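PDB 5IRB: RTX-adhesin from Marinomonas primoryensis, which binds its Antarctic bacterium to diatoms and ice as a giant RTX adhesin, of which this calcium-binding piece probably serves retention at the cell surface. Local coordinates for residues 182-187 against 202-207; 153-158 against 178-183; 115-120 against 135-140; 105-110 against 194-199. One frame throughout, in Å; residues are numbered along the deposited sequence.

Contacts 1, 2 and 3 all lie in the middle beta-sandwich domain of this elongated piece, whereas contact 4 lies at its junction with the domain before it. The centres of contacts 1 and 2 are about 9 Å apart; they share Asn182 and Ser183, and both reach the calcium held by Asp181 and Ser183. Contact 3 belongs to the facing sheet, its centre about 10 Å from that of contact 1, with Val116 and Ile119 packed on Val186, Thr202, Ser204 and His206. Contact 4 is remote, about 27 Å from contacts 1 and 3 and about 32 Å from contact 2 between centres, yet it uses the same strand 197-208 as contact 1. Calcium ions touch contacts 1 to 3 directly.

Contact 1. Residues 182-187 against 202-207; sequences NSFQVS and TTSTHT. With CA (calcium ion), chain J; CA (calcium ion), chain G.
Phe184 and His206 meet at about a right angle, with CE1 of His206 at the edge of the Phe184 ring, 4.1 Å from CE2. Each ring also has a neighbour over one face: CA of Asn182 sits 3.7 Å from the centre of the His206 ring, and CB of Ser204 4.3 Å from that of Phe184. With His206 CG between the backbone N and the carbonyl carbon (66°), the ring starts out beside Asn182. Its NE2 donates to Leu178 O. On the other face of the sheet, Ser183 OG touches CG2 of Thr205 at 3.3 Å, while Gln185 OE1 and Thr203 OG1 share a water. The antiparallel hairpin backbones pair regularly. Phe184 and Ser204 exchange two hydrogen bonds, Val186 and Thr202 two more, and His206 N reaches Asn182 O at 2.8 Å. Ser183 and Thr205 form a non-hydrogen-bonded pair, so their carbonyls point outward, each to its own calcium: Ser183 O at 2.3 Å and Thr205 O at 2.4 Å. Chemically, one face is mixed, Phe184 and Val186 with Thr202 and Ser204 packed toward Val116; the other, of Ser183, Gln185, Thr203 and Thr205, is polar, and outward carbonyls serve as calcium ligands.

Contact 2. Residues 153-158 against 178-183; sequences TINGTL and LAQDNS. With CA (calcium ion), chain J.
Asn155 and Asp181 are joined by one nearly straight hydrogen bond, from Asn155 N to Asp181 OD2 (2.8 Å, 175° at the hydrogen), using the anti lone pair of the carboxylate oxygen. OD2 also accepts from two waters. One of them binds Gly156 N as well; the other is itself a ligand of the calcium. The second carboxylate oxygen, OD1, binds that calcium at 2.3 Å, with Ser183 O and four waters completing six ligands, and the same two residues are known to hold magnesium. With CG anti to the backbone N (chi1 -170°), turned toward Asn155 N, the carboxylate spans a backbone N-H and a metal, which probably fixes its rotation. Residues 154-157 form a type I' turn, the tight two-residue link of a beta hairpin, in which Ile154 and Thr157 hydrogen-bond to each other both ways; the hairpin end packs against residues 178-181. Among the side-chain amides, Asn155 and Gln180 stand with planes 59° apart, ND2 and OE1 3.7 Å from each other and bridged by a water. Their nitrogens have further partners, Asp177 for Asn155 and Ser176 for Gln180. Apolar contact is small: Ile154 CG2 lies 4.0 Å from Leu178 CD2, and 4.0 Å from Asp181 CB.

Contact 3. Residues 115-120 against 135-140; sequences RVNSIT and TVSGRV. With CA (calcium ion), chain F.
Ser137 OG takes a 2.7 Å hydrogen bond from Asn117 ND2, with the hydroxyl oxygen lying in the plane of the amide. Asn117 holds Ser137 a second time through its backbone, N donating to Ser137 O at 2.8 Å, and ND2 has a further partner in a water that also binds Gly138 O. The first torsion of Asn117 (-60°) sets CG anti to the carbonyl carbon, on the Ser137 side. Towards the start of 115-120, Arg115 and Arg139 exchange backbone bonds, the one from Arg139 N to Arg115 O being long and tilted from the carbonyl plane. The Arg115 guanidinium lies flat over Arg139 CB, 3.8 Å above it, and its NH2 touches Arg139 CD at 3.5 Å; the two guanidinium planes are 16° apart, like charges close without contact. Gly138, lacking a side chain, lets Arg115 O approach its CA to 3.1 Å. On the buried side Val116 CG1 packs on Val136 CG1, and Ile119 CD1 on Val136 CG2. Beyond Ile119, Thr120 OG1 binds calcium, together with Asp122, Val124 and Glu129. The arrangement is that of an edge strand in a three-stranded antiparallel sheet of a beta sandwich, running on into a calcium-binding loop.

Contact 4. Residues 105-110 against 194-199; sequences IVKTSS and AGNPYA
Asn196 reaches from the loop before strand 197-208 to the backbone of Lys107 and Thr108. Its CB lies 4.0 Å from Thr108 O, and the first torsion (-58°), with CG anti to the carbonyl carbon, brings CG to 3.5 Å from the same oxygen. From CG the amide splits. OD1 lies 3.5 Å from Thr108 O, an acceptor beside an acceptor, but it receives the backbone N-H of Ala23. ND2 donates to Lys107 O at 2.7 Å with 157° at the hydrogen. Lys107 O lies close to the plane of the Asn196 amide, whereas ND2 stands 44° out of the carbonyl's own plane. One amide thus bonds to both the linker between two domains and the first residue of helix 23-26.

The rest is lighter packing. Ala194 CB rests 4.2 Å from Lys107 CG and also faces Lys107 O. Further along, Ser110 CB meets CD2 of the Tyr198 ring obliquely at 4.2 Å, and a water ties Ser110 N (2.8 Å) to Pro197 O (3.0 Å). The polar ends of this second pair turn to other residues, Ser110 OG to Asp192 and Tyr198 OH to Asp148.

Residues 105-110 lead from strand 95-106, in the sheet of the preceding domain, towards strand 112-116, which opens the next one. Residues 194-199 belong to the hairpin of strands 183-191 and 197-208, whose turn thereby leans on the linker and on helix 23-26, with Ala194 O accepting from Asn22, next to the calcium-binding loop that holds Asp18 and Val20.

Contact 1. Residues 182-187 against 202-207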
loop_
_atom_site.group_PDB
_atom_site.type_symbol
_atom_site.label_atom_id
_atom_site.label_comp_id
_atom_site.label_asym_id
_atom_site.label_seq_id
_atom_site.Cartn_x
_atom_site.Cartn_y
_atom_site.Cartn_z
ATOM N N ASN A 182 6.512 -12.550 -2.910
ATOM C CA ASN A 182 6.232 -11.637 -4.018
ATOM C C ASN A 182 4.813 -11.082 -4.039
ATOM O O ASN A 182 4.466 -10.280 -4.909
ATOM C CB ASN A 182 6.553 -12.303 -5.358
ATOM C CG ASN A 182 5.706 -13.531 -5.641
ATOM O OD1 ASN A 182 4.719 -13.805 -4.962
ATOM N ND2 ASN A 182 6.105 -14.286 -6.662
ATOM N N SER A 183 4.014 -11.477 -3.053
ATOM C CA SER A 183 2.672 -10.946 -2.907
ATOM C C SER A 183 2.304 -10.817 -1.424
ATOM O O SER A 183 2.288 -11.797 -0.683
ATOM C CB SER A 183 1.658 -11.825 -3.633
ATOM O OG SER A 183 0.370 -11.241 -3.535
ATOM N N PHE A 184 1.977 -9.606 -1.006
ATOM C CA PHE A 184 1.574 -9.375 0.384
ATOM C C PHE A 184 0.536 -8.265 0.576
ATOM O O PHE A 184 0.402 -7.373 -0.257
ATOM C CB PHE A 184 2.822 -9.081 1.215
ATOM C CG PHE A 184 3.633 -7.941 0.692
ATOM C CD1 PHE A 184 3.304 -6.634 1.012
ATOM C CD2 PHE A 184 4.722 -8.182 -0.140
ATOM C CE1 PHE A 184 4.047 -5.582 0.522
ATOM C CE2 PHE A 184 5.479 -7.129 -0.637
ATOM C CZ PHE A 184 5.129 -5.822 -0.301
ATOM N N GLN A 185 -0.215 -8.345 1.673
ATOM C CA GLN A 185 -1.120 -7.276 2.067
ATOM C C GLN A 185 -0.462 -6.130 2.820
ATOM O O GLN A 185 0.474 -6.337 3.601
ATOM C CB GLN A 185 -2.266 -7.811 2.906
ATOM C CG GLN A 185 -3.289 -8.543 2.093
ATOM C CD GLN A 185 -4.699 -8.143 2.485
ATOM O OE1 GLN A 185 -5.568 -7.984 1.625
ATOM N NE2 GLN A 185 -4.931 -7.953 3.786
ATOM N N VAL A 186 -0.891 -4.919 2.466
ATOM C CA VAL A 186 -0.542 -3.690 3.166
ATOM C C VAL A 186 -1.815 -3.039 3.708
ATOM O O VAL A 186 -2.796 -2.917 2.977
ATOM C CB VAL A 186 0.180 -2.711 2.237
ATOM C CG1 VAL A 186 0.599 -1.477 2.986
ATOM C CG2 VAL A 186 1.430 -3.394 1.657
ATOM N N SER A 187 -1.806 -2.627 4.975
ATOM C CA SER A 187 -2.999 -2.016 5.574
ATOM C C SER A 187 -2.739 -0.684 6.218
ATOM O O SER A 187 -1.628 -0.419 6.701
ATOM C CB SER A 187 -3.590 -2.917 6.649
ATOM O OG SER A 187 -3.965 -4.162 6.116
ATOM N N THR A 202 -4.748 -3.291 0.693
ATOM C CA THR A 202 -4.498 -3.494 -0.727
ATOM C C THR A 202 -3.458 -4.564 -0.818
ATOM O O THR A 202 -2.727 -4.827 0.151
ATOM C CB THR A 202 -3.965 -2.237 -1.459
ATOM O OG1 THR A 202 -4.039 -2.434 -2.872
ATOM C CG2 THR A 202 -2.527 -1.944 -1.084
ATOM N N THR A 203 -3.397 -5.204 -1.974
ATOM C CA THR A 203 -2.421 -6.250 -2.172
ATOM C C THR A 203 -1.322 -5.773 -3.120
ATOM O O THR A 203 -1.597 -5.336 -4.233
ATOM C CB THR A 203 -3.093 -7.512 -2.692
ATOM O OG1 THR A 203 -3.951 -8.023 -1.655
ATOM C CG2 THR A 203 -2.039 -8.542 -3.070
ATOM N N SER A 204 -0.080 -5.847 -2.661
ATOM C CA SER A 204 1.060 -5.522 -3.493
ATOM C C SER A 204 1.669 -6.804 -4.053
ATOM O O SER A 204 1.944 -7.761 -3.319
ATOM C CB SER A 204 2.104 -4.740 -2.696
ATOM O OG SER A 204 3.201 -4.354 -3.520
ATOM N N THR A 205 1.882 -6.827 -5.359
ATOM C CA THR A 205 2.546 -7.963 -5.951
ATOM C C THR A 205 3.733 -7.451 -6.755
ATOM O O THR A 205 3.703 -6.331 -7.293
ATOM C CB THR A 205 1.622 -8.752 -6.865
ATOM O OG1 THR A 205 1.290 -7.955 -8.007
ATOM C CG2 THR A 205 0.349 -9.178 -6.117
ATOM N N HIS A 206 4.756 -8.286 -6.855
ATOM C CA HIS A 206 5.912 -7.996 -7.686
ATOM C C HIS A 206 6.487 -9.316 -8.187
ATOM O O HIS A 206 6.008 -10.385 -7.804
ATOM C CB HIS A 206 6.947 -7.178 -6.911
ATOM C CG HIS A 206 7.569 -7.929 -5.744
ATOM N ND1 HIS A 206 7.013 -7.859 -4.465
ATOM C CD2 HIS A 206 8.629 -8.693 -5.668
ATOM C CE1 HIS A 206 7.747 -8.590 -3.665
ATOM N NE2 HIS A 206 8.761 -9.134 -4.353
ATOM N N THR A 207 7.485 -9.263 -9.061
ATOM C CA THR A 207 8.127 -10.505 -9.491
ATOM C C THR A 207 9.581 -10.507 -9.044
ATOM O O THR A 207 10.166 -9.452 -8.772
ATOM C CB THR A 207 8.019 -10.716 -11.016
ATOM O OG1 THR A 207 8.719 -9.682 -11.720
ATOM C CG2 THR A 207 6.548 -10.721 -11.419
HETATM CA CA CA J . 2.853 -13.837 0.278
HETATM CA CA CA G . 3.641 -4.049 -8.059
HETATM O O HOH W 1 3.181 -14.239 -2.042
HETATM O O HOH W 2 -6.204 -6.603 -0.599
HETATM O O HOH W 3 3.816 -2.706 -5.554
HETATM O O HOH W 4 2.292 -5.746 -9.504
HETATM O O HOH W 5 1.086 -4.422 -7.233
HETATM O O HOH W 6 3.236 -1.957 -8.998
#

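Contact 2. Residues 153-158 against 178-183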
loop_
_atom_site.group_PDB
_atom_site.type_symbol
_atom_site.label_atom_id
_atom_site.label_comp_id
_atom_site.label_asym_id
_atom_site.label_seq_id
_atom_site.Cartn_x
_atom_site.Cartn_y
_atom_site.Cartn_z
ATOM N N THR A 153 3.263 -7.534 6.419
ATOM C CA THR A 153 4.097 -8.639 6.853
ATOM C C THR A 153 4.681 -9.333 5.618
ATOM O O THR A 153 3.950 -9.885 4.788
ATOM C CB THR A 153 3.313 -9.642 7.699
ATOM O OG1 THR A 153 2.726 -8.959 8.805
ATOM C CG2 THR A 153 4.237 -10.716 8.230
ATOM N N ILE A 154 6.002 -9.287 5.509
ATOM C CA ILE A 154 6.692 -9.684 4.285
ATOM C C ILE A 154 7.697 -10.765 4.634
ATOM O O ILE A 154 8.641 -10.521 5.392
ATOM C CB ILE A 154 7.393 -8.488 3.603
ATOM C CG1 ILE A 154 6.380 -7.383 3.315
ATOM C CG2 ILE A 154 8.079 -8.929 2.286
ATOM C CD1 ILE A 154 6.983 -6.090 2.815
ATOM N N ASN A 155 7.460 -11.964 4.109
ATOM C CA ASN A 155 8.256 -13.140 4.444
ATOM C C ASN A 155 8.270 -13.384 5.944
ATOM O O ASN A 155 9.294 -13.747 6.520
ATOM C CB ASN A 155 9.681 -12.973 3.924
ATOM C CG ASN A 155 10.453 -14.274 3.903
ATOM O OD1 ASN A 155 9.876 -15.335 3.689
ATOM N ND2 ASN A 155 11.764 -14.198 4.126
ATOM N N GLY A 156 7.124 -13.178 6.583
ATOM C CA GLY A 156 7.021 -13.391 8.018
ATOM C C GLY A 156 7.486 -12.234 8.874
ATOM O O GLY A 156 7.334 -12.263 10.092
ATOM N N THR A 157 8.020 -11.189 8.259
ATOM C CA THR A 157 8.489 -10.062 9.054
ATOM C C THR A 157 7.535 -8.894 8.938
ATOM O O THR A 157 7.206 -8.440 7.836
ATOM C CB THR A 157 9.896 -9.601 8.618
ATOM O OG1 THR A 157 10.850 -10.635 8.895
ATOM C CG2 THR A 157 10.294 -8.311 9.340
ATOM N N LEU A 158 7.110 -8.412 10.103
ATOM C CA LEU A 158 6.232 -7.266 10.213
ATOM C C LEU A 158 6.997 -5.982 9.995
ATOM O O LEU A 158 7.967 -5.718 10.692
ATOM C CB LEU A 158 5.567 -7.243 11.591
ATOM C CG LEU A 158 4.608 -6.079 11.850
ATOM C CD1 LEU A 158 3.444 -6.080 10.883
ATOM C CD2 LEU A 158 4.129 -6.140 13.303
ATOM N N LEU A 178 11.663 -9.536 0.349
ATOM C CA LEU A 178 10.958 -9.288 -0.899
ATOM C C LEU A 178 11.303 -10.340 -1.948
ATOM O O LEU A 178 10.462 -10.686 -2.770
ATOM C CB LEU A 178 11.267 -7.877 -1.420
ATOM C CG LEU A 178 10.617 -6.750 -0.589
ATOM C CD1 LEU A 178 11.221 -5.378 -0.880
ATOM C CD2 LEU A 178 9.109 -6.719 -0.833
ATOM N N ALA A 179 12.539 -10.840 -1.928
ATOM C CA ALA A 179 12.932 -11.931 -2.830
ATOM C C ALA A 179 12.128 -13.208 -2.574
ATOM O O ALA A 179 11.964 -14.035 -3.479
ATOM C CB ALA A 179 14.431 -12.220 -2.715
ATOM N N GLN A 180 11.645 -13.372 -1.344
ATOM C CA GLN A 180 10.973 -14.604 -0.953
ATOM C C GLN A 180 9.465 -14.501 -0.831
ATOM O O GLN A 180 8.800 -15.504 -0.617
ATOM C CB GLN A 180 11.562 -15.105 0.353
ATOM C CG GLN A 180 12.930 -15.700 0.167
ATOM C CD GLN A 180 13.683 -15.860 1.465
ATOM O OE1 GLN A 180 13.453 -16.810 2.216
ATOM N NE2 GLN A 180 14.594 -14.931 1.738
ATOM N N ASP A 181 8.922 -13.296 -0.949
ATOM C CA ASP A 181 7.501 -13.081 -0.739
ATOM C C ASP A 181 7.048 -12.077 -1.789
ATOM O O ASP A 181 7.181 -10.868 -1.582
ATOM C CB ASP A 181 7.235 -12.538 0.681
ATOM C CG ASP A 181 5.761 -12.526 1.056
ATOM O OD1 ASP A 181 4.911 -12.852 0.204
ATOM O OD2 ASP A 181 5.442 -12.151 2.208
ATOM N N ASN A 182 6.512 -12.550 -2.910
ATOM C CA ASN A 182 6.232 -11.637 -4.018
ATOM C C ASN A 182 4.813 -11.082 -4.039
ATOM O O ASN A 182 4.466 -10.280 -4.909
ATOM C CB ASN A 182 6.553 -12.303 -5.358
ATOM C CG ASN A 182 5.706 -13.531 -5.641
ATOM O OD1 ASN A 182 4.719 -13.805 -4.962
ATOM N ND2 ASN A 182 6.105 -14.286 -6.662
ATOM N N SER A 183 4.014 -11.477 -3.053
ATOM C CA SER A 183 2.672 -10.946 -2.907
ATOM C C SER A 183 2.304 -10.817 -1.424
ATOM O O SER A 183 2.288 -11.797 -0.683
ATOM C CB SER A 183 1.658 -11.825 -3.633
ATOM O OG SER A 183 0.370 -11.241 -3.535
HETATM CA CA CA J . 2.853 -13.837 0.278
HETATM O O HOH W 7 4.874 -12.477 5.307
HETATM O O HOH W 8 13.754 -16.583 5.197
HETATM O O HOH W 9 2.744 -12.346 2.309
HETATM O O HOH W 1 3.181 -14.239 -2.042
HETATM O O HOH W 10 3.905 -15.208 1.769
HETATM O O HOH W 11 0.468 -14.059 0.174
#

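Contact 3. Residues 115-120 against 135-140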
loop_
_atom_site.group_PDB
_atom_site.type_symbol
_atom_site.label_atom_id
_atom_site.label_comp_id
_atom_site.label_asym_id
_atom_site.label_seq_id
_atom_site.Cartn_x
_atom_site.Cartn_y
_atom_site.Cartn_z
ATOM N N ARG A 115 -2.824 2.629 -1.443
ATOM C CA ARG A 115 -2.161 2.040 -2.605
ATOM C C ARG A 115 -0.656 1.875 -2.312
ATOM O O ARG A 115 -0.073 2.604 -1.493
ATOM C CB ARG A 115 -2.384 2.894 -3.862
ATOM C CG ARG A 115 -1.717 4.261 -3.804
ATOM C CD ARG A 115 -2.129 5.176 -4.949
ATOM N NE ARG A 115 -1.124 6.214 -5.205
ATOM C CZ ARG A 115 -1.338 7.532 -5.120
ATOM N NH1 ARG A 115 -0.343 8.377 -5.382
ATOM N NH2 ARG A 115 -2.534 8.011 -4.787
ATOM N N VAL A 116 -0.047 0.913 -2.997
ATOM C CA VAL A 116 1.381 0.636 -2.905
ATOM C C VAL A 116 2.025 0.787 -4.285
ATOM O O VAL A 116 1.542 0.221 -5.270
ATOM C CB VAL A 116 1.653 -0.769 -2.356
ATOM C CG1 VAL A 116 3.163 -1.033 -2.255
ATOM C CG2 VAL A 116 1.000 -0.932 -0.994
ATOM N N ASN A 117 3.074 1.606 -4.335
ATOM C CA ASN A 117 3.846 1.853 -5.540
ATOM C C ASN A 117 4.610 0.601 -5.997
ATOM O O ASN A 117 4.673 -0.401 -5.284
ATOM C CB ASN A 117 4.842 3.001 -5.301
ATOM C CG ASN A 117 4.159 4.311 -4.928
ATOM O OD1 ASN A 117 3.170 4.710 -5.539
ATOM N ND2 ASN A 117 4.696 4.988 -3.921
ATOM N N SER A 118 5.245 0.681 -7.154
ATOM C CA SER A 118 6.045 -0.454 -7.609
ATOM C C SER A 118 7.218 -0.751 -6.655
ATOM O O SER A 118 7.750 0.146 -5.978
ATOM C CB SER A 118 6.520 -0.197 -9.050
ATOM O OG SER A 118 7.505 0.823 -9.070
ATOM N N ILE A 119 7.527 -2.047 -6.531
ATOM C CA ILE A 119 8.687 -2.572 -5.790
ATOM C C ILE A 119 9.975 -2.389 -6.609
ATOM O O ILE A 119 10.248 -3.168 -7.505
ATOM C CB ILE A 119 8.484 -4.060 -5.416
ATOM C CG1 ILE A 119 7.149 -4.263 -4.677
ATOM C CG2 ILE A 119 9.648 -4.582 -4.563
ATOM C CD1 ILE A 119 6.923 -3.364 -3.430
ATOM N N THR A 120 10.698 -1.305 -6.342
ATOM C CA THR A 120 11.780 -0.791 -7.171
ATOM C C THR A 120 11.196 -0.303 -8.492
ATOM O O THR A 120 10.003 -0.449 -8.749
ATOM C CB THR A 120 12.936 -1.818 -7.465
ATOM O OG1 THR A 120 12.519 -2.680 -8.525
ATOM C CG2 THR A 120 13.298 -2.643 -6.234
ATOM N N THR A 135 12.957 0.396 -0.650
ATOM C CA THR A 135 11.859 1.240 -0.182
ATOM C C THR A 135 10.496 0.745 -0.655
ATOM O O THR A 135 10.255 0.600 -1.865
ATOM C CB THR A 135 11.988 2.687 -0.680
ATOM O OG1 THR A 135 13.214 3.258 -0.226
ATOM C CG2 THR A 135 10.793 3.536 -0.149
ATOM N N VAL A 136 9.594 0.495 0.289
ATOM C CA VAL A 136 8.214 0.229 -0.076
ATOM C C VAL A 136 7.417 1.461 0.293
ATOM O O VAL A 136 7.464 1.916 1.437
ATOM C CB VAL A 136 7.652 -1.012 0.639
ATOM C CG1 VAL A 136 6.193 -1.238 0.239
ATOM C CG2 VAL A 136 8.491 -2.242 0.279
ATOM N N SER A 137 6.695 2.019 -0.674
ATOM C CA SER A 137 6.008 3.286 -0.448
ATOM C C SER A 137 4.632 3.280 -1.102
ATOM O O SER A 137 4.294 2.391 -1.889
ATOM C CB SER A 137 6.858 4.461 -0.962
ATOM O OG SER A 137 6.921 4.478 -2.395
ATOM N N GLY A 138 3.840 4.288 -0.773
ATOM C CA GLY A 138 2.483 4.363 -1.272
ATOM C C GLY A 138 1.824 5.606 -0.737
ATOM O O GLY A 138 2.503 6.514 -0.260
ATOM N N ARG A 139 0.498 5.656 -0.840
ATOM C CA ARG A 139 -0.254 6.775 -0.299
ATOM C C ARG A 139 -1.518 6.200 0.331
ATOM O O ARG A 139 -1.874 5.067 0.054
ATOM C CB ARG A 139 -0.560 7.794 -1.401
ATOM C CG ARG A 139 -0.958 9.188 -0.892
ATOM C CD ARG A 139 -1.601 9.993 -2.012
ATOM N NE ARG A 139 -2.070 11.317 -1.595
ATOM C CZ ARG A 139 -3.193 11.549 -0.904
ATOM N NH1 ARG A 139 -3.956 10.530 -0.514
ATOM N NH2 ARG A 139 -3.553 12.803 -0.583
ATOM N N VAL A 140 -2.194 6.965 1.180
ATOM C CA VAL A 140 -3.503 6.539 1.690
ATOM C C VAL A 140 -4.550 7.547 1.215
ATOM O O VAL A 140 -4.207 8.659 0.797
ATOM C CB VAL A 140 -3.518 6.394 3.227
ATOM C CG1 VAL A 140 -2.555 5.295 3.677
ATOM C CG2 VAL A 140 -3.151 7.693 3.893
HETATM CA CA CA F . 14.090 -3.796 -9.997
HETATM O O HOH W 12 4.546 7.409 -1.773
HETATM O O HOH W 13 6.702 0.484 -3.217
HETATM O O HOH W 14 11.168 0.736 -4.326
HETATM O O HOH W 15 14.696 -1.993 -10.536
HETATM O O HOH W 16 15.178 -4.947 -11.975
#

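Contact 4. Residues 105-110 against 194-199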
loop_
_atom_site.group_PDB
_atom_site.type_symbol
_atom_site.label_atom_id
_atom_site.label_comp_id
_atom_site.label_asym_id
_atom_site.label_seq_id
_atom_site.Cartn_x
_atom_site.Cartn_y
_atom_site.Cartn_z
ATOM N N ILE A 105 -26.626 13.792 14.144
ATOM C CA ILE A 105 -25.850 13.195 13.052
ATOM C C ILE A 105 -25.537 11.727 13.325
ATOM O O ILE A 105 -25.134 11.366 14.433
ATOM C CB ILE A 105 -24.550 13.971 12.856
ATOM C CG1 ILE A 105 -24.879 15.431 12.519
ATOM C CG2 ILE A 105 -23.626 13.281 11.815
ATOM C CD1 ILE A 105 -23.688 16.346 12.557
ATOM N N VAL A 106 -25.711 10.885 12.310
ATOM C CA VAL A 106 -25.285 9.490 12.397
ATOM C C VAL A 106 -24.051 9.265 11.510
ATOM O O VAL A 106 -24.095 9.497 10.306
ATOM C CB VAL A 106 -26.400 8.522 11.983
ATOM C CG1 VAL A 106 -25.919 7.081 12.082
ATOM C CG2 VAL A 106 -27.628 8.721 12.877
ATOM N N LYS A 107 -22.978 8.801 12.144
ATOM C CA LYS A 107 -21.674 8.527 11.535
ATOM C C LYS A 107 -21.110 7.266 12.155
ATOM O O LYS A 107 -20.395 7.326 13.148
ATOM C CB LYS A 107 -20.720 9.703 11.754
ATOM C CG LYS A 107 -19.378 9.617 11.009
ATOM C CD LYS A 107 -19.516 9.591 9.499
ATOM C CE LYS A 107 -18.132 9.502 8.834
ATOM N NZ LYS A 107 -17.258 10.647 9.256
ATOM N N THR A 108 -21.452 6.120 11.580
ATOM C CA THR A 108 -21.098 4.863 12.201
ATOM C C THR A 108 -19.941 4.135 11.516
ATOM O O THR A 108 -19.456 3.133 12.037
ATOM C CB THR A 108 -22.300 3.926 12.200
ATOM O OG1 THR A 108 -22.771 3.813 10.853
ATOM C CG2 THR A 108 -23.430 4.480 13.088
ATOM N N SER A 109 -19.500 4.631 10.364
ATOM C CA SER A 109 -18.241 4.174 9.789
ATOM C C SER A 109 -17.602 5.210 8.873
ATOM O O SER A 109 -18.187 6.252 8.582
ATOM C CB SER A 109 -18.436 2.862 9.022
ATOM O OG SER A 109 -19.355 3.033 7.963
ATOM N N SER A 110 -16.380 4.908 8.438
ATOM C CA SER A 110 -15.626 5.779 7.550
ATOM C C SER A 110 -14.864 4.877 6.592
ATOM O O SER A 110 -14.752 3.675 6.825
ATOM C CB SER A 110 -14.678 6.706 8.311
ATOM O OG SER A 110 -15.392 7.803 8.867
ATOM N N ALA A 194 -15.457 10.632 14.738
ATOM C CA ALA A 194 -16.520 10.167 15.632
ATOM C C ALA A 194 -16.064 8.991 16.476
ATOM O O ALA A 194 -16.838 8.466 17.262
ATOM C CB ALA A 194 -17.759 9.794 14.840
ATOM N N GLY A 195 -14.822 8.554 16.305
ATOM C CA GLY A 195 -14.306 7.453 17.099
ATOM C C GLY A 195 -14.422 6.071 16.455
ATOM O O GLY A 195 -14.061 5.061 17.069
ATOM N N ASN A 196 -14.895 5.997 15.213
ATOM C CA ASN A 196 -15.046 4.687 14.622
ATOM C C ASN A 196 -13.699 4.230 14.109
ATOM O O ASN A 196 -13.005 4.981 13.403
ATOM C CB ASN A 196 -16.048 4.704 13.471
ATOM C CG ASN A 196 -17.408 5.202 13.896
ATOM O OD1 ASN A 196 -18.014 4.685 14.849
ATOM N ND2 ASN A 196 -17.900 6.216 13.195
ATOM N N PRO A 197 -13.320 2.992 14.440
ATOM C CA PRO A 197 -12.071 2.524 13.836
ATOM C C PRO A 197 -12.317 2.244 12.377
ATOM O O PRO A 197 -13.446 1.948 11.991
ATOM C CB PRO A 197 -11.750 1.252 14.613
ATOM C CG PRO A 197 -13.056 0.802 15.177
ATOM C CD PRO A 197 -13.880 2.034 15.405
ATOM N N TYR A 198 -11.278 2.349 11.561
ATOM C CA TYR A 198 -11.386 1.958 10.170
ATOM C C TYR A 198 -10.110 1.271 9.747
ATOM O O TYR A 198 -9.076 1.365 10.418
ATOM C CB TYR A 198 -11.663 3.163 9.279
ATOM C CG TYR A 198 -10.654 4.292 9.405
ATOM C CD1 TYR A 198 -9.330 4.157 8.941
ATOM C CD2 TYR A 198 -11.027 5.498 9.986
ATOM C CE1 TYR A 198 -8.415 5.213 9.066
ATOM C CE2 TYR A 198 -10.135 6.543 10.112
ATOM C CZ TYR A 198 -8.835 6.410 9.654
ATOM O OH TYR A 198 -7.978 7.489 9.809
ATOM N N ALA A 199 -10.188 0.573 8.627
ATOM C CA ALA A 199 -9.057 -0.139 8.086
ATOM C C ALA A 199 -9.208 -0.142 6.573
ATOM O O ALA A 199 -10.312 -0.306 6.062
ATOM C CB ALA A 199 -8.990 -1.549 8.643
HETATM O O HOH W 17 -15.338 2.659 9.786
#